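Local coordinates for putative immunoglobulin-blocking virulence protein (Mycoplasma mycoides subsp. capri, PDB 7ADK), which probably binds host antibodies and blocks their function, and is held here in complex with a lipoprotein chain, at residues Q476-F481 and E501-T506; I528-Y533 and T546-F551; G416-L421 and S448-N453; A489-L494 and S516-A521; Y359-S364 and D532-A537. All blocks are in the same frame, centred on the assembly; numbering follows the deposited sequence.

Contact 1: residues Q476-F481 and E501-T506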
# COMPACT_ATOMS: atom_id res chain seq x y z
N GLN A 476 -6.83 30.12 19.62
CA GLN A 476 -6.99 28.87 18.87
C GLN A 476 -5.75 28.53 18.04
O GLN A 476 -5.12 29.40 17.45
CB GLN A 476 -8.26 28.97 18.01
CG GLN A 476 -8.38 28.02 16.83
CD GLN A 476 -9.79 27.97 16.26
OE1 GLN A 476 -10.74 27.55 16.89
NE2 GLN A 476 -10.01 28.42 15.06
N LEU A 477 -5.45 27.23 17.94
CA LEU A 477 -4.48 26.67 17.01
C LEU A 477 -5.12 25.48 16.29
O LEU A 477 -5.44 24.49 16.95
CB LEU A 477 -3.21 26.29 17.78
CG LEU A 477 -2.06 25.77 16.91
CD1 LEU A 477 -1.50 26.85 15.99
CD2 LEU A 477 -0.94 25.27 17.80
N GLU A 478 -5.29 25.55 14.97
CA GLU A 478 -5.69 24.40 14.15
C GLU A 478 -4.46 23.91 13.38
O GLU A 478 -3.88 24.65 12.58
CB GLU A 478 -6.83 24.74 13.18
CG GLU A 478 -8.16 25.12 13.84
CD GLU A 478 -9.30 25.50 12.87
OE1 GLU A 478 -9.15 25.36 11.65
OE2 GLU A 478 -10.39 25.93 13.32
N LEU A 479 -4.07 22.65 13.59
CA LEU A 479 -2.99 21.99 12.87
C LEU A 479 -3.58 20.89 12.00
O LEU A 479 -4.21 19.98 12.54
CB LEU A 479 -1.97 21.41 13.87
CG LEU A 479 -1.35 22.39 14.87
CD1 LEU A 479 -0.39 21.66 15.80
CD2 LEU A 479 -0.59 23.51 14.19
N PHE A 480 -3.40 20.96 10.69
CA PHE A 480 -3.84 19.93 9.75
C PHE A 480 -2.64 19.10 9.28
O PHE A 480 -1.92 19.49 8.35
CB PHE A 480 -4.60 20.54 8.57
CG PHE A 480 -5.82 21.34 8.94
CD1 PHE A 480 -5.71 22.66 9.40
CD2 PHE A 480 -7.08 20.74 8.83
CE1 PHE A 480 -6.85 23.37 9.79
CE2 PHE A 480 -8.22 21.45 9.23
CZ PHE A 480 -8.10 22.75 9.73
N PHE A 481 -2.42 17.96 9.93
CA PHE A 481 -1.33 17.04 9.62
C PHE A 481 -1.65 16.14 8.44
O PHE A 481 -2.77 15.67 8.27
CB PHE A 481 -1.01 16.21 10.86
CG PHE A 481 -0.40 16.98 12.00
CD1 PHE A 481 0.96 17.30 11.99
CD2 PHE A 481 -1.18 17.34 13.11
CE1 PHE A 481 1.55 17.96 13.08
CE2 PHE A 481 -0.60 18.01 14.19
CZ PHE A 481 0.77 18.30 14.19
N GLU A 501 -8.70 25.77 23.16
CA GLU A 501 -8.69 25.20 21.81
C GLU A 501 -7.31 24.78 21.32
O GLU A 501 -6.42 25.60 21.07
CB GLU A 501 -9.35 26.16 20.82
CG GLU A 501 -9.40 25.64 19.38
CD GLU A 501 -10.40 24.52 19.07
OE1 GLU A 501 -10.33 23.95 17.95
OE2 GLU A 501 -11.25 24.20 19.91
N LEU A 502 -7.17 23.49 21.07
CA LEU A 502 -6.22 22.92 20.14
C LEU A 502 -6.98 21.94 19.25
O LEU A 502 -7.63 21.03 19.76
CB LEU A 502 -5.11 22.23 20.94
CG LEU A 502 -4.06 21.50 20.10
CD1 LEU A 502 -3.19 22.45 19.30
CD2 LEU A 502 -3.17 20.73 21.05
N SER A 503 -6.90 22.09 17.94
CA SER A 503 -7.49 21.15 17.00
C SER A 503 -6.41 20.38 16.26
O SER A 503 -5.62 20.95 15.52
CB SER A 503 -8.38 21.88 16.03
OG SER A 503 -9.70 21.89 16.44
N LEU A 504 -6.38 19.06 16.48
CA LEU A 504 -5.47 18.13 15.82
C LEU A 504 -6.27 17.41 14.74
O LEU A 504 -7.07 16.54 15.04
CB LEU A 504 -4.82 17.20 16.86
CG LEU A 504 -4.10 17.89 18.02
CD1 LEU A 504 -3.36 16.87 18.86
CD2 LEU A 504 -3.09 18.92 17.56
N TYR A 505 -6.07 17.82 13.49
CA TYR A 505 -6.90 17.45 12.33
C TYR A 505 -6.06 16.78 11.24
O TYR A 505 -4.88 17.07 11.10
CB TYR A 505 -7.57 18.70 11.74
CG TYR A 505 -8.68 19.41 12.50
CD1 TYR A 505 -9.76 18.69 13.04
CD2 TYR A 505 -8.71 20.81 12.52
CE1 TYR A 505 -10.86 19.37 13.60
CE2 TYR A 505 -9.83 21.49 13.04
CZ TYR A 505 -10.91 20.77 13.58
OH TYR A 505 -11.99 21.44 14.04
N THR A 506 -6.68 15.96 10.40
CA THR A 506 -6.09 15.51 9.12
C THR A 506 -7.18 15.46 8.06
O THR A 506 -8.35 15.37 8.40
CB THR A 506 -5.43 14.11 9.15
OG1 THR A 506 -6.36 13.06 9.15
CG2 THR A 506 -4.58 13.84 10.36
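Phe480 and Tyr505, Leu479 and Leu504, and Glu478 and Ser503 pair across two parallel strands whose axes come within 4.5 Å at an angle of 27°. Four backbone hydrogen bonds set the register: Ser503 N to Leu477 O, Leu479 N to Ser503 O and Tyr505 N to Leu479 O, each 3.0 Å long, and then Phe481 N to Tyr505 O.

Apolar contacts carry the face of Leu477, Leu479 and Phe481. Leu477 and Leu502 run side by side, with CD2 of the former 3.9 Å from CD1 of the latter. Leu504 CD2 sits at the edge of the Phe481 ring, 4.3 Å from CE2.

One aromatic pair lies on the other face. The rings of Phe480 and Tyr505 are turned 29° from parallel and slid apart, with centroids at 5.1 Å and little overlap. Ser503 CB lies over one face of the Tyr505 ring, toward its rim, while the Glu478 carboxylate stands steeply at its edge, its CD 4.0 Å from CE2.

Polar ends on this face have partners: Ser503 OG donates to Glu501 OE1 (2.6 Å), Glu478 pairs with Arg450, Gln476 NE2 meets Ser448 OG and Tyr505 OH meets Asp532. Short parallel strands with leucines at matching positions, joined by a link without helix, are consistent with a leucine-rich-repeat-like sheet.

Contact 2: residues I528-Y533 and T546-F551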
# COMPACT_ATOMS: atom_id res chain seq x y z
N ILE A 528 -8.61 20.09 24.09
CA ILE A 528 -8.24 19.58 22.77
C ILE A 528 -9.53 19.12 22.09
O ILE A 528 -10.33 18.40 22.69
CB ILE A 528 -7.20 18.43 22.82
CG1 ILE A 528 -5.98 18.71 23.72
CG2 ILE A 528 -6.68 18.13 21.41
CD1 ILE A 528 -6.16 18.30 25.17
N ASN A 529 -9.76 19.55 20.85
CA ASN A 529 -11.00 19.30 20.14
C ASN A 529 -11.17 17.82 19.81
O ASN A 529 -10.36 17.21 19.10
CB ASN A 529 -11.09 20.18 18.89
CG ASN A 529 -12.43 20.12 18.21
OD1 ASN A 529 -13.43 19.73 18.78
ND2 ASN A 529 -12.49 20.52 16.97
N THR A 530 -12.25 17.27 20.34
CA THR A 530 -12.64 15.85 20.36
C THR A 530 -14.01 15.61 19.71
O THR A 530 -14.37 14.49 19.37
CB THR A 530 -12.63 15.42 21.82
OG1 THR A 530 -12.76 14.02 21.93
CG2 THR A 530 -13.73 16.10 22.65
N ILE A 531 -14.75 16.70 19.53
CA ILE A 531 -15.91 16.83 18.63
C ILE A 531 -15.34 16.96 17.20
O ILE A 531 -14.14 16.80 17.02
CB ILE A 531 -16.75 18.02 19.15
CG1 ILE A 531 -17.25 17.72 20.58
CG2 ILE A 531 -17.96 18.38 18.28
CD1 ILE A 531 -17.83 18.90 21.34
N ASP A 532 -16.13 17.21 16.16
CA ASP A 532 -15.63 17.28 14.78
C ASP A 532 -15.01 15.94 14.32
O ASP A 532 -14.03 15.88 13.59
CB ASP A 532 -14.74 18.52 14.54
CG ASP A 532 -15.37 19.88 14.82
OD1 ASP A 532 -16.54 20.00 15.23
OD2 ASP A 532 -14.64 20.89 14.65
N TYR A 533 -15.58 14.84 14.80
CA TYR A 533 -15.26 13.46 14.45
C TYR A 533 -16.14 12.98 13.28
O TYR A 533 -17.35 12.78 13.44
CB TYR A 533 -15.47 12.60 15.69
CG TYR A 533 -15.35 11.11 15.48
CD1 TYR A 533 -14.10 10.49 15.47
CD2 TYR A 533 -16.52 10.34 15.34
CE1 TYR A 533 -14.00 9.09 15.40
CE2 TYR A 533 -16.43 8.94 15.27
CZ TYR A 533 -15.17 8.31 15.33
OH TYR A 533 -15.08 6.96 15.30
N THR A 546 -12.23 15.66 6.31
CA THR A 546 -11.44 16.18 7.43
C THR A 546 -12.07 15.82 8.77
O THR A 546 -13.28 15.90 8.94
CB THR A 546 -11.23 17.69 7.27
OG1 THR A 546 -10.59 17.94 6.04
CG2 THR A 546 -10.31 18.28 8.33
N THR A 547 -11.26 15.40 9.73
CA THR A 547 -11.72 14.92 11.04
C THR A 547 -10.64 15.11 12.11
O THR A 547 -9.46 15.22 11.79
CB THR A 547 -12.15 13.44 10.92
OG1 THR A 547 -12.58 12.91 12.14
CG2 THR A 547 -11.05 12.54 10.42
N ARG A 548 -11.02 15.14 13.39
CA ARG A 548 -10.05 15.04 14.48
C ARG A 548 -9.37 13.67 14.51
O ARG A 548 -10.00 12.65 14.23
CB ARG A 548 -10.69 15.45 15.82
CG ARG A 548 -11.77 14.55 16.42
CD ARG A 548 -11.27 13.30 17.16
NE ARG A 548 -12.32 12.76 18.01
CZ ARG A 548 -12.35 11.60 18.62
NH1 ARG A 548 -11.36 10.77 18.58
NH2 ARG A 548 -13.40 11.23 19.27
N ILE A 549 -8.09 13.64 14.87
CA ILE A 549 -7.31 12.39 14.96
C ILE A 549 -7.76 11.57 16.17
O ILE A 549 -8.00 12.11 17.25
CB ILE A 549 -5.80 12.66 14.96
CG1 ILE A 549 -5.30 13.33 13.68
CG2 ILE A 549 -4.98 11.38 15.15
CD1 ILE A 549 -4.09 14.22 13.92
N THR A 550 -7.83 10.24 16.03
CA THR A 550 -7.90 9.30 17.15
C THR A 550 -6.49 8.87 17.52
O THR A 550 -5.75 8.37 16.67
CB THR A 550 -8.74 8.07 16.81
OG1 THR A 550 -10.07 8.44 16.63
CG2 THR A 550 -8.75 7.02 17.91
N PHE A 551 -6.12 9.04 18.78
CA PHE A 551 -4.83 8.63 19.30
C PHE A 551 -4.97 7.49 20.29
O PHE A 551 -5.56 7.65 21.35
CB PHE A 551 -4.16 9.83 19.97
CG PHE A 551 -3.88 10.99 19.06
CD1 PHE A 551 -2.70 11.02 18.31
CD2 PHE A 551 -4.76 12.08 19.00
CE1 PHE A 551 -2.39 12.13 17.52
CE2 PHE A 551 -4.46 13.18 18.20
CZ PHE A 551 -3.27 13.21 17.46
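Arg548 folds its side chain into the bend of residues 529-533 and is held there by the backbone oxygen of Thr530. Its CG lies between the backbone N and the carbonyl carbon (chi1 69°), which places it 3.3 Å from Ile531 O. The chain turns again at chi2 (80°), and NE then donates to Thr530 O at 3.0 Å, reaching that oxygen from above the carbonyl plane. NH2 adds a weak bond to the same oxygen, so one carbonyl oxygen accepts from two nitrogens of the guanidinium.

The two faces of the guanidinium meet different groups: Tyr533 CD1 stands over the centre of one, 3.7 Å above the plane, with ring and guanidinium turned 38° apart, whereas the opposite face has the Thr530 hydroxyl, OG1 being 3.9 Å from NH2. The backbone adds Arg548 N to Asp532 O at 3.1 Å. Thr547 OG1 lies 3.6 Å from Tyr533 CA and also bonds Asn534 N. Within the bend, Asn529 ND2 donates to Asp532 OD2 at 3.2 Å from above the carboxylate plane; OD2 also bonds Tyr505 OH and pairs with Arg352 and Arg362.

Around this, strand 547-548 pairs antiparallel with strand 502-506, and Asn529 bonds Leu502 through the backbone. Ile531 packs on helix 339-351, and Asp532 and Thr546 touch Ile367 of helix 364-369.

Contact 3: residues G416-L421 and S448-N453; sequences GLVLDL and SYRIKN
A beta-alpha-beta unit, strand 415-422, helix 426-442 and strand 448-454, brings Leu419 against Tyr449 and Leu421 against Ile451 as neighbours in a parallel pair. The strand axes approach to 4.8 Å and diverge by only 15°. Four backbone bonds fix the register: Arg450 N to Leu419 O at 2.8 Å, and Leu419 N to Ser448 O, Leu421 N to Arg450 O and Lys452 N to Leu421 O, each at 2.9 Å.

On the face of the leucines, Leu419 CD2 approaches the Tyr449 ring obliquely, 4.0 Å from both CD1 and CE1. Leu421 and Ile451 run alongside each other, with their CD1 atoms 3.8 Å apart. The connecting helix packs against Leu421 through Ser432 and Ile436, which shows on which face the crossover runs.

Val418, Ser448, Asp420 and Arg450 occupy the other face. Val418 CG1, anti to its backbone N (chi1 179°), lies 3.8 Å from Arg450 CD. The Arg450 chain bends at chi3 (80°), and its NE joins Glu478 in a salt bridge, while Asp420 OD2 pairs with Arg397 on the antiparallel neighbour strand. The Lys452 ammonium makes a cation-pi contact with Phe480, and the aliphatic part of the lysine lies beside the aspartate: CD is 3.7 Å from Asp420 OD1.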
# COMPACT_ATOMS: atom_id res chain seq x y z
N GLY A 416 -12.95 38.04 15.32
CA GLY A 416 -11.58 37.58 15.38
C GLY A 416 -10.90 37.50 14.02
O GLY A 416 -11.49 37.05 13.05
N LEU A 417 -9.66 37.96 13.97
CA LEU A 417 -8.77 37.81 12.83
C LEU A 417 -8.13 36.42 12.86
O LEU A 417 -7.66 35.95 13.89
CB LEU A 417 -7.74 38.94 12.88
CG LEU A 417 -6.81 39.08 11.68
CD1 LEU A 417 -7.57 39.32 10.38
CD2 LEU A 417 -5.89 40.26 11.91
N VAL A 418 -8.12 35.74 11.72
CA VAL A 418 -7.65 34.37 11.54
C VAL A 418 -6.56 34.36 10.47
O VAL A 418 -6.75 34.92 9.40
CB VAL A 418 -8.82 33.44 11.17
CG1 VAL A 418 -8.37 31.99 10.94
CG2 VAL A 418 -9.90 33.49 12.26
N LEU A 419 -5.42 33.73 10.76
CA LEU A 419 -4.30 33.57 9.84
C LEU A 419 -4.25 32.12 9.34
O LEU A 419 -4.13 31.19 10.14
CB LEU A 419 -3.02 34.02 10.57
CG LEU A 419 -1.70 33.82 9.82
CD1 LEU A 419 -1.74 34.36 8.39
CD2 LEU A 419 -0.59 34.54 10.54
N ASP A 420 -4.31 31.96 8.02
CA ASP A 420 -4.28 30.71 7.25
C ASP A 420 -2.91 30.62 6.54
O ASP A 420 -2.56 31.46 5.73
CB ASP A 420 -5.51 30.74 6.31
CG ASP A 420 -5.54 29.84 5.06
OD1 ASP A 420 -4.65 28.99 4.85
OD2 ASP A 420 -6.51 29.96 4.28
N LEU A 421 -2.11 29.60 6.90
CA LEU A 421 -0.80 29.30 6.31
C LEU A 421 -0.82 27.90 5.68
O LEU A 421 -0.74 26.89 6.38
CB LEU A 421 0.28 29.37 7.41
CG LEU A 421 0.66 30.80 7.83
CD1 LEU A 421 1.33 30.81 9.19
CD2 LEU A 421 1.63 31.43 6.84
N SER A 448 -7.14 32.94 15.67
CA SER A 448 -6.83 31.59 15.22
C SER A 448 -5.65 31.58 14.27
O SER A 448 -5.69 32.23 13.23
CB SER A 448 -8.06 30.97 14.57
OG SER A 448 -7.73 29.75 13.95
N TYR A 449 -4.65 30.77 14.55
CA TYR A 449 -3.67 30.35 13.57
C TYR A 449 -4.12 29.00 13.01
O TYR A 449 -4.46 28.12 13.78
CB TYR A 449 -2.29 30.23 14.22
CG TYR A 449 -1.73 31.52 14.77
CD1 TYR A 449 -1.03 32.39 13.94
CD2 TYR A 449 -1.93 31.84 16.12
CE1 TYR A 449 -0.51 33.59 14.45
CE2 TYR A 449 -1.42 33.04 16.64
CZ TYR A 449 -0.71 33.91 15.80
OH TYR A 449 -0.21 35.06 16.31
N ARG A 450 -4.15 28.85 11.68
CA ARG A 450 -4.45 27.59 10.97
C ARG A 450 -3.23 27.21 10.12
O ARG A 450 -2.91 27.92 9.18
CB ARG A 450 -5.69 27.71 10.06
CG ARG A 450 -6.93 28.40 10.66
CD ARG A 450 -8.07 28.41 9.63
NE ARG A 450 -8.73 27.11 9.60
CZ ARG A 450 -9.32 26.47 8.62
NH1 ARG A 450 -9.89 25.36 8.95
NH2 ARG A 450 -9.36 26.86 7.38
N ILE A 451 -2.56 26.11 10.45
CA ILE A 451 -1.39 25.62 9.71
C ILE A 451 -1.85 24.40 8.91
O ILE A 451 -2.20 23.38 9.50
CB ILE A 451 -0.22 25.29 10.66
CG1 ILE A 451 0.09 26.35 11.74
CG2 ILE A 451 1.03 24.99 9.84
CD1 ILE A 451 0.50 27.73 11.27
N LYS A 452 -1.86 24.49 7.58
CA LYS A 452 -2.48 23.49 6.69
C LYS A 452 -1.44 22.69 5.92
O LYS A 452 -0.46 23.26 5.46
CB LYS A 452 -3.47 24.14 5.72
CG LYS A 452 -4.71 24.71 6.40
CD LYS A 452 -5.60 25.50 5.45
CE LYS A 452 -6.27 24.70 4.35
NZ LYS A 452 -7.36 23.89 4.79
N ASN A 453 -1.70 21.40 5.73
CA ASN A 453 -0.87 20.47 4.97
C ASN A 453 0.52 20.23 5.58
O ASN A 453 1.51 20.13 4.86
CB ASN A 453 -0.83 20.86 3.48
CG ASN A 453 -2.19 20.96 2.83
OD1 ASN A 453 -3.00 20.05 2.91
ND2 ASN A 453 -2.48 22.05 2.18

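Contact 4: residues A489-L494 and S516-A521; sequences ASLIAL and SYNPLA
Leu491 leans on Asn518, which opens an Asx turn, and on Ala521 of the 3-10 segment that follows, just after the short, weakly bonded strand 516-517, outermost in this chain's parallel sheet. In that turn Asn518 OD1 accepts from Leu520 N at 3.1 Å, and Ala521 N bonds Asn518 O at 3.0 Å. The two segments themselves share no hydrogen bond, so packing carries the contact.

The orientation of Leu491 decides most of it. Its CG is anti to the backbone N (chi1 180°) and comes 3.9 Å from Ala521 CB, while the CD1 branch reaches on to the carboxamide, 3.8 Å from Asn518 ND2. The two side chains cross obliquely, and the leucine methyl therefore rests on a polar group whose ND2 is hydrogen-bonded to Asp560 OD2. Ile492 reaches Ala521 in the 3-10 segment. Its CG1 lies between the backbone N and the carbonyl carbon (chi1 61°), 3.4 Å from Ala521 O. Here the main chains come nearest, Ala493 CA being 4.6 Å from Ala521 CA.

The contact thus joins the loop between strands 473-481 and 497-498 to the 3-10 segment, which Pro519 and Leu520 anchor to helix 567-579. On the far part of the loop, Ser490 packs on Glu680 of the lipoprotein chain. Ala493 O takes a bond from Asn524 ND2, and the CB of the same alanine, pointing toward the turn, ends 3.4 Å from Leu520 O.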
# COMPACT_ATOMS: atom_id res chain seq x y z
N ALA A 489 5.74 15.25 15.76
CA ALA A 489 6.90 15.38 16.65
C ALA A 489 7.14 16.78 17.25
O ALA A 489 7.93 16.91 18.18
CB ALA A 489 8.13 14.92 15.88
N SER A 490 6.50 17.83 16.73
CA SER A 490 6.63 19.19 17.27
C SER A 490 5.90 19.37 18.61
O SER A 490 4.79 18.87 18.80
CB SER A 490 6.15 20.21 16.26
OG SER A 490 7.00 20.12 15.14
N LEU A 491 6.54 20.07 19.56
CA LEU A 491 6.14 20.14 20.98
C LEU A 491 5.99 21.59 21.45
O LEU A 491 6.82 22.44 21.12
CB LEU A 491 7.15 19.32 21.80
CG LEU A 491 6.89 19.28 23.31
CD1 LEU A 491 7.25 17.92 23.90
CD2 LEU A 491 7.68 20.34 24.05
N ILE A 492 4.91 21.87 22.18
CA ILE A 492 4.38 23.22 22.47
C ILE A 492 4.09 23.43 23.97
O ILE A 492 3.19 24.17 24.33
CB ILE A 492 3.18 23.56 21.54
CG1 ILE A 492 1.98 22.61 21.70
CG2 ILE A 492 3.64 23.62 20.08
CD1 ILE A 492 0.80 22.86 20.78
N ALA A 493 4.85 22.76 24.85
CA ALA A 493 4.58 22.73 26.29
C ALA A 493 4.91 24.02 27.08
O ALA A 493 4.19 24.34 28.02
CB ALA A 493 5.36 21.57 26.91
N LEU A 494 6.04 24.68 26.80
CA LEU A 494 6.64 25.71 27.66
C LEU A 494 5.96 27.09 27.47
O LEU A 494 6.61 28.13 27.38
CB LEU A 494 8.18 25.72 27.49
CG LEU A 494 8.96 24.75 28.40
CD1 LEU A 494 8.62 23.29 28.19
CD2 LEU A 494 10.45 24.91 28.20
N SER A 516 0.55 9.43 17.03
CA SER A 516 1.01 9.61 18.40
C SER A 516 0.90 11.06 18.84
O SER A 516 0.99 11.97 18.02
CB SER A 516 2.46 9.18 18.54
OG SER A 516 2.76 7.95 17.96
N TYR A 517 0.81 11.29 20.14
CA TYR A 517 1.08 12.59 20.75
C TYR A 517 2.01 12.39 21.93
O TYR A 517 2.02 11.33 22.57
CB TYR A 517 -0.23 13.30 21.11
CG TYR A 517 -1.06 12.67 22.22
CD1 TYR A 517 -1.87 11.57 21.94
CD2 TYR A 517 -1.04 13.20 23.53
CE1 TYR A 517 -2.68 11.00 22.93
CE2 TYR A 517 -1.83 12.62 24.53
CZ TYR A 517 -2.67 11.53 24.23
OH TYR A 517 -3.50 11.03 25.17
N ASN A 518 2.80 13.40 22.23
CA ASN A 518 3.50 13.46 23.51
C ASN A 518 2.51 14.02 24.54
O ASN A 518 2.03 15.14 24.35
CB ASN A 518 4.78 14.29 23.35
CG ASN A 518 5.71 14.15 24.54
OD1 ASN A 518 5.29 14.08 25.67
ND2 ASN A 518 6.99 14.11 24.31
N PRO A 519 2.19 13.32 25.64
CA PRO A 519 1.22 13.84 26.59
C PRO A 519 1.70 15.12 27.29
O PRO A 519 0.89 15.98 27.60
CB PRO A 519 0.95 12.69 27.54
CG PRO A 519 2.22 11.85 27.48
CD PRO A 519 2.66 12.01 26.04
N LEU A 520 3.01 15.33 27.43
CA LEU A 520 3.59 16.56 27.97
C LEU A 520 3.42 17.77 27.03
O LEU A 520 3.40 18.90 27.51
CB LEU A 520 5.07 16.31 28.27
CG LEU A 520 5.33 15.16 29.26
CD1 LEU A 520 6.80 14.82 29.25
CD2 LEU A 520 4.90 15.55 30.67
N ALA A 521 3.24 17.58 25.72
CA ALA A 521 3.02 18.67 24.76
C ALA A 521 1.69 19.42 24.94
O ALA A 521 1.51 20.46 24.32
CB ALA A 521 3.13 18.11 23.34

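Contact 5: residues Y359-S364 and D532-A537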
# COMPACT_ATOMS: atom_id res chain seq x y z
N TYR A 359 -25.51 21.12 19.73
CA TYR A 359 -24.62 20.02 20.12
C TYR A 359 -23.91 19.32 18.95
O TYR A 359 -23.02 18.52 19.19
CB TYR A 359 -25.36 19.03 21.01
CG TYR A 359 -26.42 18.17 20.35
CD1 TYR A 359 -26.05 17.03 19.61
CD2 TYR A 359 -27.78 18.48 20.53
CE1 TYR A 359 -27.04 16.21 19.04
CE2 TYR A 359 -28.77 17.65 19.97
CZ TYR A 359 -28.41 16.51 19.23
OH TYR A 359 -29.38 15.73 18.73
N TYR A 360 -24.28 19.59 17.69
CA TYR A 360 -23.74 18.87 16.54
C TYR A 360 -22.24 19.13 16.32
O TYR A 360 -21.74 20.23 16.54
CB TYR A 360 -24.53 19.25 15.28
CG TYR A 360 -26.03 19.21 15.48
CD1 TYR A 360 -26.66 18.01 15.84
CD2 TYR A 360 -26.78 20.39 15.36
CE1 TYR A 360 -28.03 17.99 16.10
CE2 TYR A 360 -28.16 20.38 15.63
CZ TYR A 360 -28.79 19.18 16.01
OH TYR A 360 -30.11 19.15 16.27
N SER A 361 -21.52 18.12 15.84
CA SER A 361 -20.17 18.28 15.30
C SER A 361 -20.18 19.02 13.97
O SER A 361 -21.16 18.99 13.23
CB SER A 361 -19.52 16.91 15.13
OG SER A 361 -20.23 16.12 14.23
N ARG A 362 -19.09 19.71 13.62
CA ARG A 362 -18.99 20.41 12.34
C ARG A 362 -18.73 19.45 11.18
O ARG A 362 -18.00 18.48 11.33
CB ARG A 362 -17.91 21.49 12.40
CG ARG A 362 -18.17 22.52 13.51
CD ARG A 362 -17.23 23.71 13.38
NE ARG A 362 -15.82 23.30 13.32
CZ ARG A 362 -14.88 23.84 12.59
NH1 ARG A 362 -13.67 23.42 12.69
NH2 ARG A 362 -15.08 24.79 11.74
N SER A 363 -19.32 19.75 10.03
CA SER A 363 -19.10 19.02 8.77
C SER A 363 -17.66 19.16 8.28
O SER A 363 -17.02 20.17 8.55
CB SER A 363 -20.05 19.56 7.71
OG SER A 363 -19.79 19.04 6.43
N SER A 364 -17.17 18.22 7.48
CA SER A 364 -15.86 18.29 6.82
C SER A 364 -15.65 19.57 5.99
O SER A 364 -14.56 20.12 5.99
CB SER A 364 -15.68 17.06 5.95
OG SER A 364 -14.52 17.11 5.16
N ASP A 532 -16.13 17.21 16.16
CA ASP A 532 -15.63 17.28 14.78
C ASP A 532 -15.01 15.94 14.32
O ASP A 532 -14.03 15.88 13.59
CB ASP A 532 -14.74 18.52 14.54
CG ASP A 532 -15.37 19.88 14.82
OD1 ASP A 532 -16.54 20.00 15.23
OD2 ASP A 532 -14.64 20.89 14.65
N TYR A 533 -15.58 14.84 14.80
CA TYR A 533 -15.26 13.46 14.45
C TYR A 533 -16.14 12.98 13.28
O TYR A 533 -17.35 12.78 13.44
CB TYR A 533 -15.47 12.60 15.69
CG TYR A 533 -15.35 11.11 15.48
CD1 TYR A 533 -14.10 10.49 15.47
CD2 TYR A 533 -16.52 10.34 15.34
CE1 TYR A 533 -14.00 9.09 15.40
CE2 TYR A 533 -16.43 8.94 15.27
CZ TYR A 533 -15.17 8.31 15.33
OH TYR A 533 -15.08 6.96 15.30
N ASN A 534 -15.53 12.80 12.11
CA ASN A 534 -16.22 12.65 10.83
C ASN A 534 -15.78 11.38 10.08
O ASN A 534 -15.54 11.42 8.87
CB ASN A 534 -16.08 13.95 10.03
CG ASN A 534 -16.87 15.12 10.57
OD1 ASN A 534 -17.86 15.00 11.24
ND2 ASN A 534 -16.47 16.30 10.28
N VAL A 535 -15.68 10.23 10.77
CA VAL A 535 -15.32 8.94 10.16
C VAL A 535 -16.54 8.03 10.02
O VAL A 535 -17.25 7.75 10.99
CB VAL A 535 -14.12 8.26 10.85
CG1 VAL A 535 -12.98 9.24 11.10
CG2 VAL A 535 -14.45 7.61 12.18
N SER A 536 -16.82 7.57 8.80
CA SER A 536 -17.84 6.55 8.52
C SER A 536 -17.53 5.76 7.25
O SER A 536 -16.92 6.27 6.31
CB SER A 536 -19.25 7.15 8.44
OG SER A 536 -19.51 7.78 7.22
N ALA A 537 -18.03 4.53 7.19
CA ALA A 537 -17.93 3.65 6.02
C ALA A 537 -18.74 4.14 4.80
O ALA A 537 -18.53 3.68 3.68
CB ALA A 537 -18.39 2.27 6.47
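Arg362 and Asp532 form a salt bridge in which NE donates to OD2 at 3.0 Å. The oxygen lies at the edge of the guanidinium and in its plane, yet the donor comes from above the carboxylate plane, the two planes being 46° apart. NH1 adds a weak bond to OD2. The other carboxylate oxygen takes the main chain: Arg362 N donates to Asp532 OD1 at 3.0 Å.

A second clamp acts on the same arginine's carbonyl. Asn534 ND2 donates to Arg362 O at 2.9 Å with an angle of 174°, and the bond lies in both the carbonyl and the amide planes. The CB of Asn534 points toward residues 359-364, and its CG stands anti to the carbonyl carbon (chi1 -71°).

Packing fills in around these bonds. Arg362 CB and CG each rest 3.5 Å from Asp532 OD1, and Ser361 CB lies 3.6 Å from Asp532 N. Ser363 follows at the N-cap of helix 364-369, whose Ile367 touches Arg362, Asp532 and Asn534.

With N and O of one residue both bonded, the loop is pinned through its backbone as well as its charge. Asp532 OD2 also meets Tyr505 OH and Arg352, and Arg362 NH2 bonds Thr371 O; so many donors around a buried carboxylate would probably keep it ionised.

Overall arrangement
From the N terminus, residues 359-364 open the longest loop, which contact 5 closes at 532-537. Contacts 3, 1 and 4 are all nested within it. Contact 3 closes the helical crossover between strands 415-422 and 448-454. Contact 1 opens next, on the neighbouring strand 473-481; contact 4 begins before contact 1 closes at 501-506 and ends after it, so these two cross. Contact 4 thereby ties the large mixed sheet to the region of strand 516-517, outermost in this chain's parallel sheet. Contact 2 opens at 528-533, sharing Asp532 and Tyr533 with contact 5, and closes at 546-551 beside strand 502-506. Centres of contacts 4 and 5 are about 25 Å apart.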